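Local coordinates for CPXV203 protein (Cowpox virus, PDB 4HKJ) that probably binds MHC class I molecules and holds them back inside the infected cell, helping the virus escape T-cell recognition, at residues E49-R54 / T72-F77. Sequence-based numbering, arbitrary orientation.
Sequences EGNGYR and TKQTHF
Gly50, with no side chain of its own, lets the amide end of Gln74 come in against the backbone: Gln74 NE2 lies 3.4 Å from Gly50 C. The Gln74 chain runs out extended beyond CG, chi2 -174°, and its OE1 is hydrogen-bonded to Thr48 OG1, two residues before Gly50 on strand 45-50, which holds the amide end at the hairpin's first strand. Next comes Asn51, whose side chain passes that of Gln74 running the other way, their amide planes 84° apart, with Asn51 OD1 3.5 Å from Gln74 NE2. Its ND2 reaches the opposing backbone, 2.6 Å from Thr75 O, touches His76 CB and lies beyond the edge of the imidazole, near its plane. Asn51 and Gly52 form the corner of a type I' turn, the classic Asn-Gly two-residue hairpin, closed by paired backbone bonds between Gly50 and Tyr53. Tyr53 packs on Ile23, Ala25 and Ser82, while Arg54 NH2 turns back to Glu49 OE2 at 3.4 Å as a salt bridge. The hairpin joins strands 45-50 and 53-59 of the mixed sheet, and its tip rests on strand 71-77 of the antiparallel sheet, whose neighbour 81-88 touches both Tyr53 and Gln74.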
loop_
_atom_site.group_PDB
_atom_site.type_symbol
_atom_site.label_atom_id
_atom_site.label_comp_id
_atom_site.label_asym_id
_atom_site.label_seq_id
_atom_site.Cartn_x
_atom_site.Cartn_y
_atom_site.Cartn_z
ATOM N N GLU D 49 -15.400 -16.298 -14.229
ATOM C CA GLU D 49 -14.255 -17.047 -14.732
ATOM C C GLU D 49 -13.325 -16.127 -15.516
ATOM O O GLU D 49 -13.778 -15.337 -16.343
ATOM C CB GLU D 49 -14.709 -18.201 -15.631
ATOM C CG GLU D 49 -15.650 -19.195 -14.967
ATOM C CD GLU D 49 -17.110 -18.804 -15.102
ATOM O OE1 GLU D 49 -17.388 -17.705 -15.626
ATOM O OE2 GLU D 49 -17.979 -19.599 -14.688
ATOM N N GLY D 50 -12.026 -16.227 -15.254
ATOM C CA GLY D 50 -11.052 -15.423 -15.967
ATOM C C GLY D 50 -9.722 -15.270 -15.255
ATOM O O GLY D 50 -9.653 -15.301 -14.026
ATOM N N ASN D 51 -8.664 -15.104 -16.046
ATOM C CA ASN D 51 -7.307 -14.895 -15.541
ATOM C C ASN D 51 -6.777 -16.035 -14.673
ATOM O O ASN D 51 -6.044 -15.806 -13.712
ATOM C CB ASN D 51 -7.194 -13.551 -14.811
ATOM C CG ASN D 51 -7.514 -12.372 -15.711
ATOM O OD1 ASN D 51 -8.178 -12.521 -16.738
ATOM N ND2 ASN D 51 -7.043 -11.192 -15.329
ATOM N N GLY D 52 -7.149 -17.263 -15.023
ATOM C CA GLY D 52 -6.647 -18.438 -14.333
ATOM C C GLY D 52 -7.398 -18.769 -13.060
ATOM O O GLY D 52 -7.105 -19.766 -12.402
ATOM N N TYR D 53 -8.369 -17.934 -12.708
ATOM C CA TYR D 53 -9.148 -18.155 -11.498
ATOM C C TYR D 53 -10.641 -18.104 -11.778
ATOM O O TYR D 53 -11.086 -17.447 -12.721
ATOM C CB TYR D 53 -8.809 -17.107 -10.436
ATOM C CG TYR D 53 -7.330 -16.897 -10.207
ATOM C CD1 TYR D 53 -6.520 -17.937 -9.779
ATOM C CD2 TYR D 53 -6.751 -15.649 -10.401
ATOM C CE1 TYR D 53 -5.167 -17.747 -9.565
ATOM C CE2 TYR D 53 -5.402 -15.447 -10.187
ATOM C CZ TYR D 53 -4.615 -16.501 -9.769
ATOM O OH TYR D 53 -3.271 -16.304 -9.556
ATOM N N ARG D 54 -11.412 -18.807 -10.958
ATOM C CA ARG D 54 -12.856 -18.638 -10.953
ATOM C C ARG D 54 -13.307 -18.234 -9.551
ATOM O O ARG D 54 -12.967 -18.885 -8.563
ATOM C CB ARG D 54 -13.581 -19.889 -11.462
ATOM C CG ARG D 54 -13.438 -21.132 -10.607
ATOM C CD ARG D 54 -14.260 -22.270 -11.194
ATOM N NE ARG D 54 -15.601 -21.823 -11.560
ATOM C CZ ARG D 54 -16.543 -22.610 -12.072
ATOM N NH1 ARG D 54 -16.296 -23.897 -12.280
ATOM N NH2 ARG D 54 -17.733 -22.108 -12.375
ATOM N N THR D 72 -18.930 -6.419 -13.006
ATOM C CA THR D 72 -17.656 -7.089 -12.758
ATOM C C THR D 72 -16.670 -6.820 -13.894
ATOM O O THR D 72 -17.018 -6.935 -15.068
ATOM C CB THR D 72 -17.844 -8.609 -12.606
ATOM O OG1 THR D 72 -18.962 -8.876 -11.751
ATOM C CG2 THR D 72 -16.594 -9.246 -12.016
ATOM N N LYS D 73 -15.439 -6.461 -13.537
ATOM C CA LYS D 73 -14.394 -6.202 -14.523
ATOM C C LYS D 73 -13.096 -6.896 -14.132
ATOM O O LYS D 73 -12.814 -7.079 -12.947
ATOM C CB LYS D 73 -14.152 -4.699 -14.673
ATOM C CG LYS D 73 -15.365 -3.912 -15.142
ATOM C CD LYS D 73 -15.070 -2.424 -15.206
ATOM C CE LYS D 73 -16.296 -1.643 -15.640
ATOM N NZ LYS D 73 -16.018 -0.185 -15.747
ATOM N N GLN D 74 -12.310 -7.284 -15.131
ATOM C CA GLN D 74 -11.027 -7.937 -14.888
ATOM C C GLN D 74 -9.949 -7.457 -15.854
ATOM O O GLN D 74 -10.243 -7.020 -16.967
ATOM C CB GLN D 74 -11.161 -9.460 -14.987
ATOM C CG GLN D 74 -11.976 -10.098 -13.874
ATOM C CD GLN D 74 -11.963 -11.612 -13.943
ATOM O OE1 GLN D 74 -12.795 -12.279 -13.328
ATOM N NE2 GLN D 74 -11.016 -12.162 -14.693
ATOM N N THR D 75 -8.698 -7.545 -15.415
ATOM C CA THR D 75 -7.555 -7.228 -16.261
ATOM C C THR D 75 -6.350 -8.049 -15.819
ATOM O O THR D 75 -6.383 -8.691 -14.769
ATOM C CB THR D 75 -7.199 -5.734 -16.215
ATOM O OG1 THR D 75 -6.124 -5.468 -17.124
ATOM C CG2 THR D 75 -6.778 -5.330 -14.812
ATOM N N HIS D 76 -5.290 -8.027 -16.616
ATOM C CA HIS D 76 -4.099 -8.806 -16.305
ATOM C C HIS D 76 -2.818 -8.052 -16.637
ATOM O O HIS D 76 -2.744 -7.350 -17.647
ATOM C CB HIS D 76 -4.126 -10.142 -17.048
ATOM C CG HIS D 76 -2.952 -11.023 -16.752
ATOM N ND1 HIS D 76 -2.911 -11.868 -15.662
ATOM C CD2 HIS D 76 -1.775 -11.190 -17.400
ATOM C CE1 HIS D 76 -1.760 -12.516 -15.653
ATOM N NE2 HIS D 76 -1.052 -12.123 -16.698
ATOM N N PHE D 77 -1.812 -8.204 -15.782
ATOM C CA PHE D 77 -0.510 -7.587 -16.007
ATOM C C PHE D 77 0.608 -8.581 -15.720
ATOM O O PHE D 77 0.566 -9.306 -14.726
ATOM C CB PHE D 77 -0.345 -6.349 -15.126
ATOM C CG PHE D 77 -1.243 -5.208 -15.509
ATOM C CD1 PHE D 77 -1.248 -4.715 -16.803
ATOM C CD2 PHE D 77 -2.088 -4.634 -14.576
ATOM C CE1 PHE D 77 -2.076 -3.668 -17.158
ATOM C CE2 PHE D 77 -2.919 -3.587 -14.924
ATOM C CZ PHE D 77 -2.913 -3.103 -16.217
#